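PDB 3NUR: amidohydrolase from Staphylococcus aureus, which probably hydrolyses carbon–nitrogen bonds of non-peptide linear amides, as a TIM-barrel member of the amidohydrolase family that carries a bound calcium ion. Local coordinates for residues D116-Y121 with L154-A159; A133-N138 with R145-C150; V306-I311 with D336-K341. All blocks are in the same frame, centred on the assembly; numbering follows the deposited sequence.

Contact 1 of 3, residues D116-Y121 with L154-A159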
loop_
_atom_site.group_PDB
_atom_site.type_symbol
_atom_site.label_atom_id
_atom_site.label_comp_id
_atom_site.label_asym_id
_atom_site.label_seq_id
_atom_site.Cartn_x
_atom_site.Cartn_y
_atom_site.Cartn_z
ATOM N N ASP A 116 -3.392 8.310 16.571
ATOM C CA ASP A 116 -2.974 8.473 17.972
ATOM C C ASP A 116 -2.898 7.133 18.685
ATOM O O ASP A 116 -1.928 6.894 19.409
ATOM C CB ASP A 116 -3.926 9.422 18.729
ATOM C CG ASP A 116 -3.678 10.903 18.464
ATOM O OD1 ASP A 116 -2.628 11.238 17.861
ATOM O OD2 ASP A 116 -4.516 11.729 18.886
ATOM N N GLN A 117 -3.906 6.261 18.485
ATOM C CA GLN A 117 -3.914 4.949 19.146
ATOM C C GLN A 117 -2.784 4.080 18.614
ATOM O O GLN A 117 -2.139 3.364 19.383
ATOM C CB GLN A 117 -5.269 4.245 19.013
ATOM C CG GLN A 117 -6.357 4.879 19.876
ATOM C CD GLN A 117 -7.536 3.961 20.084
ATOM O OE1 GLN A 117 -7.401 2.810 20.521
ATOM N NE2 GLN A 117 -8.726 4.470 19.818
ATOM N N LEU A 118 -2.518 4.167 17.297
ATOM C CA LEU A 118 -1.421 3.429 16.681
ATOM C C LEU A 118 -0.087 3.873 17.267
ATOM O O LEU A 118 0.719 3.021 17.639
ATOM C CB LEU A 118 -1.401 3.602 15.141
ATOM C CG LEU A 118 -0.276 2.802 14.414
ATOM C CD1 LEU A 118 -0.408 1.276 14.679
ATOM C CD2 LEU A 118 -0.254 3.110 12.899
ATOM N N ALA A 119 0.143 5.202 17.361
ATOM C CA ALA A 119 1.368 5.771 17.940
ATOM C C ALA A 119 1.587 5.303 19.400
ATOM O O ALA A 119 2.726 5.010 19.759
ATOM C CB ALA A 119 1.329 7.290 17.876
ATOM N N ASN A 120 0.505 5.227 20.219
ATOM C CA ASN A 120 0.569 4.733 21.605
ATOM C C ASN A 120 1.005 3.260 21.642
ATOM O O ASN A 120 1.776 2.860 22.513
ATOM C CB ASN A 120 -0.784 4.893 22.321
ATOM C CG ASN A 120 -1.065 6.296 22.793
ATOM O OD1 ASN A 120 -2.218 6.664 23.049
ATOM N ND2 ASN A 120 -0.020 7.115 22.916
ATOM N N TYR A 121 0.529 2.464 20.677
ATOM C CA TYR A 121 0.876 1.050 20.576
ATOM C C TYR A 121 2.342 0.871 20.178
ATOM O O TYR A 121 3.048 0.058 20.781
ATOM C CB TYR A 121 -0.060 0.336 19.582
ATOM C CG TYR A 121 0.286 -1.115 19.329
ATOM C CD1 TYR A 121 -0.030 -2.101 20.260
ATOM C CD2 TYR A 121 0.934 -1.505 18.158
ATOM C CE1 TYR A 121 0.255 -3.445 20.015
ATOM C CE2 TYR A 121 1.235 -2.844 17.906
ATOM C CZ TYR A 121 0.864 -3.815 18.821
ATOM O OH TYR A 121 1.140 -5.139 18.569
ATOM N N LEU A 154 4.196 12.033 15.433
ATOM C CA LEU A 154 4.024 10.636 15.796
ATOM C C LEU A 154 5.171 9.712 15.388
ATOM O O LEU A 154 5.180 8.564 15.814
ATOM C CB LEU A 154 2.656 10.082 15.318
ATOM C CG LEU A 154 1.391 10.898 15.668
ATOM C CD1 LEU A 154 0.135 10.171 15.195
ATOM C CD2 LEU A 154 1.294 11.179 17.209
ATOM N N GLY A 155 6.103 10.210 14.581
ATOM C CA GLY A 155 7.246 9.416 14.137
ATOM C C GLY A 155 6.887 8.349 13.114
ATOM O O GLY A 155 7.605 7.345 12.970
ATOM N N PHE A 156 5.782 8.570 12.373
ATOM C CA PHE A 156 5.364 7.651 11.308
ATOM C C PHE A 156 6.302 7.826 10.101
ATOM O O PHE A 156 7.033 8.817 10.009
ATOM C CB PHE A 156 3.876 7.862 10.938
ATOM C CG PHE A 156 2.851 7.340 11.932
ATOM C CD1 PHE A 156 3.241 6.872 13.190
ATOM C CD2 PHE A 156 1.492 7.391 11.642
ATOM C CE1 PHE A 156 2.293 6.431 14.115
ATOM C CE2 PHE A 156 0.543 6.948 12.568
ATOM C CZ PHE A 156 0.949 6.476 13.800
ATOM N N LYS A 157 6.283 6.857 9.176
ATOM C CA LYS A 157 7.220 6.806 8.061
ATOM C C LYS A 157 6.604 6.747 6.660
ATOM O O LYS A 157 7.303 6.426 5.691
ATOM C CB LYS A 157 8.210 5.643 8.280
ATOM C CG LYS A 157 9.069 5.759 9.559
ATOM C CD LYS A 157 10.139 6.824 9.470
ATOM C CE LYS A 157 11.089 6.797 10.647
ATOM N NZ LYS A 157 12.496 7.016 10.205
ATOM N N GLY A 158 5.330 7.112 6.569
ATOM C CA GLY A 158 4.589 7.204 5.318
ATOM C C GLY A 158 3.104 7.177 5.567
ATOM O O GLY A 158 2.649 7.395 6.692
ATOM N N ALA A 159 2.333 6.893 4.527
ATOM C CA ALA A 159 0.889 6.784 4.653
ATOM C C ALA A 159 0.450 5.624 3.787
ATOM O O ALA A 159 1.100 5.327 2.785
ATOM C CB ALA A 159 0.218 8.059 4.144
#

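Contact 2 of 3, residues A133-N138 with R145-C150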
loop_
_atom_site.group_PDB
_atom_site.type_symbol
_atom_site.label_atom_id
_atom_site.label_comp_id
_atom_site.label_asym_id
_atom_site.label_seq_id
_atom_site.Cartn_x
_atom_site.Cartn_y
_atom_site.Cartn_z
ATOM N N ALA A 133 0.547 6.434 8.194
ATOM C CA ALA A 133 -0.612 7.307 8.462
ATOM C C ALA A 133 -1.891 6.850 7.765
ATOM O O ALA A 133 -1.843 6.317 6.646
ATOM C CB ALA A 133 -0.289 8.716 8.004
ATOM N N THR A 134 -3.032 7.070 8.436
ATOM C CA THR A 134 -4.389 6.870 7.919
ATOM C C THR A 134 -4.907 8.299 7.721
ATOM O O THR A 134 -4.876 9.103 8.659
ATOM C CB THR A 134 -5.244 5.991 8.832
ATOM O OG1 THR A 134 -4.587 4.727 8.967
ATOM C CG2 THR A 134 -6.656 5.768 8.274
ATOM N N LEU A 135 -5.272 8.640 6.477
ATOM C CA LEU A 135 -5.616 10.021 6.121
ATOM C C LEU A 135 -7.035 10.246 5.686
ATOM O O LEU A 135 -7.539 9.461 4.899
ATOM C CB LEU A 135 -4.679 10.534 5.011
ATOM C CG LEU A 135 -3.165 10.391 5.261
ATOM C CD1 LEU A 135 -2.392 10.764 4.033
ATOM C CD2 LEU A 135 -2.727 11.225 6.471
ATOM N N PRO A 136 -7.652 11.388 6.065
ATOM C CA PRO A 136 -9.010 11.677 5.579
ATOM C C PRO A 136 -8.950 12.256 4.155
ATOM O O PRO A 136 -9.108 13.454 3.949
ATOM C CB PRO A 136 -9.531 12.679 6.618
ATOM C CG PRO A 136 -8.292 13.437 7.058
ATOM C CD PRO A 136 -7.154 12.446 6.986
ATOM N N ILE A 137 -8.689 11.396 3.157
ATOM C CA ILE A 137 -8.498 11.812 1.750
ATOM C C ILE A 137 -9.604 12.692 1.149
ATOM O O ILE A 137 -9.324 13.515 0.270
ATOM C CB ILE A 137 -8.112 10.634 0.823
ATOM C CG1 ILE A 137 -9.266 9.604 0.713
ATOM C CG2 ILE A 137 -6.752 10.007 1.277
ATOM C CD1 ILE A 137 -9.074 8.472 -0.295
ATOM N N ASN A 138 -10.845 12.508 1.632
ATOM C CA ASN A 138 -11.994 13.282 1.178
ATOM C C ASN A 138 -11.950 14.736 1.646
ATOM O O ASN A 138 -12.720 15.556 1.154
ATOM C CB ASN A 138 -13.301 12.578 1.493
ATOM C CG ASN A 138 -13.467 11.316 0.670
ATOM O OD1 ASN A 138 -13.634 10.194 1.199
ATOM N ND2 ASN A 138 -13.313 11.468 -0.639
ATOM N N ARG A 145 -2.366 18.094 6.461
ATOM C CA ARG A 145 -1.977 18.530 7.816
ATOM C C ARG A 145 -1.852 17.321 8.758
ATOM O O ARG A 145 -0.917 17.259 9.560
ATOM C CB ARG A 145 -2.998 19.547 8.384
ATOM C CG ARG A 145 -2.983 20.901 7.657
ATOM C CD ARG A 145 -3.694 22.015 8.438
ATOM N NE ARG A 145 -5.064 21.654 8.808
ATOM C CZ ARG A 145 -6.136 21.875 8.050
ATOM N NH1 ARG A 145 -6.014 22.485 6.878
ATOM N NH2 ARG A 145 -7.337 21.487 8.458
ATOM N N GLU A 146 -2.756 16.336 8.627
ATOM C CA GLU A 146 -2.679 15.104 9.433
ATOM C C GLU A 146 -1.459 14.267 9.038
ATOM O O GLU A 146 -0.852 13.627 9.888
ATOM C CB GLU A 146 -3.967 14.275 9.318
ATOM C CG GLU A 146 -4.005 13.019 10.192
ATOM C CD GLU A 146 -3.861 13.192 11.700
ATOM O OE1 GLU A 146 -3.793 14.350 12.176
ATOM O OE2 GLU A 146 -3.867 12.163 12.412
ATOM N N PHE A 147 -1.102 14.293 7.757
ATOM C CA PHE A 147 0.083 13.604 7.240
ATOM C C PHE A 147 1.334 14.175 7.927
ATOM O O PHE A 147 2.166 13.416 8.432
ATOM C CB PHE A 147 0.191 13.809 5.709
ATOM C CG PHE A 147 0.981 12.794 4.905
ATOM C CD1 PHE A 147 1.784 11.845 5.536
ATOM C CD2 PHE A 147 0.906 12.776 3.515
ATOM C CE1 PHE A 147 2.516 10.905 4.788
ATOM C CE2 PHE A 147 1.621 11.832 2.769
ATOM C CZ PHE A 147 2.430 10.903 3.408
ATOM N N GLU A 148 1.454 15.512 7.938
ATOM C CA GLU A 148 2.569 16.232 8.554
ATOM C C GLU A 148 2.629 15.907 10.047
ATOM O O GLU A 148 3.730 15.671 10.566
ATOM C CB GLU A 148 2.438 17.756 8.305
ATOM C CG GLU A 148 3.625 18.581 8.810
ATOM C CD GLU A 148 3.582 19.049 10.258
ATOM O OE1 GLU A 148 2.480 19.378 10.756
ATOM O OE2 GLU A 148 4.662 19.106 10.890
ATOM N N ARG A 149 1.452 15.877 10.729
ATOM C CA ARG A 149 1.367 15.568 12.162
ATOM C C ARG A 149 1.877 14.150 12.430
ATOM O O ARG A 149 2.668 13.956 13.340
ATOM C CB ARG A 149 -0.065 15.740 12.694
ATOM C CG ARG A 149 -0.169 15.578 14.202
ATOM C CD ARG A 149 -1.590 15.697 14.687
ATOM N NE ARG A 149 -2.371 14.479 14.473
ATOM C CZ ARG A 149 -2.503 13.504 15.364
ATOM N NH1 ARG A 149 -3.270 12.462 15.100
ATOM N NH2 ARG A 149 -1.857 13.560 16.524
ATOM N N CYS A 150 1.460 13.172 11.608
ATOM C CA CYS A 150 1.886 11.783 11.751
ATOM C C CYS A 150 3.388 11.644 11.633
ATOM O O CYS A 150 4.000 10.943 12.432
ATOM C CB CYS A 150 1.169 10.901 10.732
ATOM S SG CYS A 150 -0.560 10.579 11.145
#

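Contact 3 of 3, residues V306-I311 with D336-K341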
loop_
_atom_site.group_PDB
_atom_site.type_symbol
_atom_site.label_atom_id
_atom_site.label_comp_id
_atom_site.label_asym_id
_atom_site.label_seq_id
_atom_site.Cartn_x
_atom_site.Cartn_y
_atom_site.Cartn_z
ATOM N N VAL A 306 10.966 -4.443 -12.999
ATOM C CA VAL A 306 11.405 -3.314 -12.158
ATOM C C VAL A 306 12.754 -3.517 -11.491
ATOM O O VAL A 306 13.360 -2.548 -11.039
ATOM C CB VAL A 306 10.330 -2.825 -11.141
ATOM C CG1 VAL A 306 9.053 -2.396 -11.853
ATOM C CG2 VAL A 306 10.035 -3.873 -10.070
ATOM N N GLY A 307 13.167 -4.769 -11.341
ATOM C CA GLY A 307 14.440 -5.075 -10.705
ATOM C C GLY A 307 14.330 -5.288 -9.214
ATOM O O GLY A 307 13.358 -4.861 -8.572
ATOM N N ILE A 308 15.344 -5.956 -8.663
ATOM C CA ILE A 308 15.417 -6.294 -7.245
ATOM C C ILE A 308 15.384 -5.091 -6.301
ATOM O O ILE A 308 14.839 -5.217 -5.217
ATOM C CB ILE A 308 16.655 -7.206 -6.975
ATOM C CG1 ILE A 308 16.446 -8.078 -5.750
ATOM C CG2 ILE A 308 17.975 -6.435 -6.923
ATOM C CD1 ILE A 308 15.729 -9.426 -6.155
ATOM N N ASP A 309 15.941 -3.933 -6.716
ATOM C CA ASP A 309 16.019 -2.757 -5.849
ATOM C C ASP A 309 14.653 -2.157 -5.527
ATOM O O ASP A 309 14.564 -1.301 -4.653
ATOM C CB ASP A 309 16.914 -1.675 -6.489
ATOM C CG ASP A 309 18.394 -2.023 -6.576
ATOM O OD1 ASP A 309 18.941 -2.548 -5.581
ATOM O OD2 ASP A 309 19.023 -1.682 -7.603
ATOM N N ARG A 310 13.618 -2.559 -6.274
ATOM C CA ARG A 310 12.278 -1.979 -6.150
ATOM C C ARG A 310 11.278 -2.919 -5.498
ATOM O O ARG A 310 10.087 -2.599 -5.436
ATOM C CB ARG A 310 11.777 -1.508 -7.551
ATOM C CG ARG A 310 12.733 -0.554 -8.305
ATOM C CD ARG A 310 13.210 0.664 -7.513
ATOM N NE ARG A 310 12.094 1.548 -7.178
ATOM C CZ ARG A 310 12.238 2.798 -6.742
ATOM N NH1 ARG A 310 13.451 3.316 -6.581
ATOM N NH2 ARG A 310 11.170 3.539 -6.470
ATOM N N ILE A 311 11.749 -4.058 -4.975
ATOM C CA ILE A 311 10.850 -5.028 -4.348
ATOM C C ILE A 311 10.946 -4.975 -2.828
ATOM O O ILE A 311 12.039 -5.055 -2.261
ATOM C CB ILE A 311 11.081 -6.466 -4.911
ATOM C CG1 ILE A 311 10.920 -6.499 -6.460
ATOM C CG2 ILE A 311 10.169 -7.499 -4.231
ATOM C CD1 ILE A 311 11.463 -7.783 -7.103
ATOM N N ASP A 336 22.459 -14.005 -1.979
ATOM C CA ASP A 336 22.291 -13.499 -0.612
ATOM C C ASP A 336 22.063 -11.990 -0.641
ATOM O O ASP A 336 21.226 -11.501 0.108
ATOM C CB ASP A 336 23.520 -13.841 0.252
ATOM C CG ASP A 336 23.589 -15.306 0.674
ATOM O OD1 ASP A 336 22.646 -16.066 0.357
ATOM O OD2 ASP A 336 24.573 -15.685 1.348
ATOM N N GLU A 337 22.753 -11.261 -1.547
ATOM C CA GLU A 337 22.585 -9.821 -1.717
ATOM C C GLU A 337 21.099 -9.511 -2.053
ATOM O O GLU A 337 20.499 -8.639 -1.431
ATOM C CB GLU A 337 23.501 -9.297 -2.847
ATOM C CG GLU A 337 23.472 -7.779 -2.956
ATOM C CD GLU A 337 23.951 -7.126 -4.244
ATOM O OE1 GLU A 337 24.090 -7.822 -5.276
ATOM O OE2 GLU A 337 24.122 -5.886 -4.232
ATOM N N GLU A 338 20.530 -10.222 -3.032
ATOM C CA GLU A 338 19.145 -10.029 -3.460
ATOM C C GLU A 338 18.164 -10.326 -2.334
ATOM O O GLU A 338 17.222 -9.554 -2.155
ATOM C CB GLU A 338 18.822 -10.898 -4.673
ATOM C CG GLU A 338 19.444 -10.388 -5.960
ATOM C CD GLU A 338 19.447 -11.382 -7.104
ATOM O OE1 GLU A 338 19.382 -12.606 -6.842
ATOM O OE2 GLU A 338 19.568 -10.935 -8.267
ATOM N N LYS A 339 18.375 -11.439 -1.580
ATOM C CA LYS A 339 17.518 -11.810 -0.454
ATOM C C LYS A 339 17.560 -10.706 0.592
ATOM O O LYS A 339 16.507 -10.314 1.097
ATOM C CB LYS A 339 18.015 -13.103 0.206
ATOM C CG LYS A 339 17.808 -14.360 -0.597
ATOM C CD LYS A 339 18.185 -15.540 0.281
ATOM C CE LYS A 339 18.565 -16.729 -0.536
ATOM N NZ LYS A 339 18.788 -17.919 0.315
ATOM N N GLU A 340 18.770 -10.203 0.911
ATOM C CA GLU A 340 18.945 -9.109 1.901
ATOM C C GLU A 340 18.175 -7.842 1.499
ATOM O O GLU A 340 17.508 -7.231 2.348
ATOM C CB GLU A 340 20.432 -8.784 2.115
ATOM C CG GLU A 340 21.202 -9.841 2.890
ATOM C CD GLU A 340 22.692 -9.562 3.026
ATOM O OE1 GLU A 340 23.064 -8.384 3.242
ATOM O OE2 GLU A 340 23.488 -10.526 2.939
ATOM N N LYS A 341 18.232 -7.489 0.204
ATOM C CA LYS A 341 17.547 -6.315 -0.348
ATOM C C LYS A 341 16.027 -6.402 -0.156
ATOM O O LYS A 341 15.413 -5.476 0.396
ATOM C CB LYS A 341 17.909 -6.108 -1.836
ATOM C CG LYS A 341 19.318 -5.565 -2.044
ATOM C CD LYS A 341 19.619 -5.318 -3.517
ATOM C CE LYS A 341 20.857 -4.469 -3.667
ATOM N NZ LYS A 341 21.148 -4.185 -5.096
#

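Contact 1 of 3, residues D116-Y121 with L154-A159
Leu154 and Phe156 reach helix 104-124 from the loop that follows helix 140-152, and both pack against the methyl of Ala119. The path of Leu154 is easily followed. Its CB lies over one face of the Phe156 ring, offset toward the rim, and at the same time faces Ala119 CB at 4.0 Å. CG runs on past that methyl and divides. CD2 comes closest to Ala119 CB, at 3.9 Å. CD1 lies 4.1 Å from the same Ala119 CB, and both branches finish 4.0 Å from Asp116 OD1, the two side chains crossing at about a right angle. That oxygen is no orphan among methyls, since it forms a salt bridge with Arg149 of helix 140-152.

Phe156 works differently. Its CA–CB bond does not aim at the helix, but chi1 of -74°, with CG anti to the carbonyl carbon, swings the ring so that its outer end reaches Leu118 and Ala119. CZ meets Leu118 CD2 at 3.7 Å, while CE1 lies 4.0 Å from Ala119 CB. The backbone N of Ala119 sits at the ring's edge, near its plane. Beyond Leu118 the layer continues inward to Leu92 of strand 87-94.

Between the two hydrophobic residues, Gly155 takes a positive phi as the chain leaves helical geometry, and this turn directs the backbone toward strand 159-162. The example illustrates how neighbouring helices of a TIM barrel are joined at an alpha-beta loop. With no hydrogen bond across it, the contact depends on shape and apolar burial, and the adjacent Asp116–Arg149 pair adds a polar tie at its margin.

Contact 2 of 3, residues A133-N138 with R145-C150
The most distinctive feature here is that Leu135 divides its two methyls between the ring and the backbone of a single residue, Phe147. CD1 stands over one face of the ring in a CH-pi contact, 4.2 Å from the Phe147 centroid and 25° off the normal. CD2 instead rests on the helix backbone, 3.7 Å from Phe147 N. The fork is placed by a first torsion of -52°, which sets CG anti to the carbonyl carbon and brings the end of the side chain closer to the helix than its CA–CB bond alone would suggest.

One turn farther along the helix, Ala133 CB packs against Cys150 SG at 3.7 Å. Pro136, the centre of an inverse gamma turn, places its CD 4.4 Å from Glu146 CB, and so the loop follows the helix from Cys150 back to Glu146. This is a beta-alpha unit of the barrel, in which the segment leaving strand 129-131 lies along the helix it is about to enter. The Phe147 ring also touches Thr181, Ala182 and Leu185 of helix 176-185.

Buried charge is handled within the helix. Arg149 takes hold of Glu146 side-on, NE donating to Glu146 OE1 at 2.7 Å in a nearly straight bond (172°) and NH1 to Glu146 OE2 at 2.8 Å. The second bond uses the syn lone pair of OE2; this oxygen also accepts a hydrogen bond from Asn115 ND2, and the same amide nitrogen reaches Thr134 O and so ties both segments to helix 104-124.

The chemistry implies a division of labour: no hydrogen bond joins loop to helix directly; van der Waals contacts do, most of them between apolar groups, while the paired guanidinium probably allows Glu146 to stay charged though buried.

Contact 3 of 3, residues V306-I311 with D336-K341
Ile308 and Lys341 bring two outer elements of the TIM barrel together: the 3-10 turn 308-310, just after helix 296-306, and the first turns of the late helix 336-351.

Apolar contacts centre on Ile308. With CG1 anti to the backbone N (chi1 -154°), Ile308 sends its longer branch across the base of Glu338, where Ile308 CD1 lies 3.7 Å from Glu338 CB and the two side chains cross at about a right angle. The shorter branch serves the neighbouring lysine, Ile308 CG2 touching Lys341 CD at 3.9 Å. Ile308 also packs on Phe299 and Ile342. The aliphatic part of Glu338 is what matters here, because its carboxylate is engaged elsewhere, OE1 accepting a hydrogen bond from the backbone N of Thr335, just before the helix.

The polar contacts lie nearer to solvent, Asp309 being exposed. Lys341, extended beyond CG, runs obliquely across Asp309 and ends in a salt bridge with it. Its ammonium is shared, since Lys341 NZ also pairs at 3.5 Å with Glu337 OE2, one turn earlier in the same helix. The cation thereby stands between two carboxylates and probably offsets their mutual repulsion, Asp309 OD1 and Glu337 OE2 being 6.3 Å apart.

A third tie runs through the backbone: Asn346 ND2, farther along the helix, bonds to both Ile308 O and Ile311 O. In the salt bridge itself, Lys341 NZ meets Asp309 OD1 at 2.8 Å from the syn side, 20° out of the carboxylate plane.

Overall arrangement
Contact 2 is nested along the chain within the loop that contact 1 closes, and the two touch, their centres 11 Å apart. A probable hydrogen bond of 2.8 Å from Ala133 N to Gly158 O links them, and Ala159 CB packs 3.7 Å from Phe147 CZ. Contact 3 belongs to a later part of the chain, with its centre about 27 Å from that of contact 1 and about 30 Å from that of contact 2, on the other side of the chain's centre from the latter. None supplies the calcium ligands Glu28, His30, His192 and Asp316; the side chain of Thr134, in contact 2, is about 12 Å from the ion.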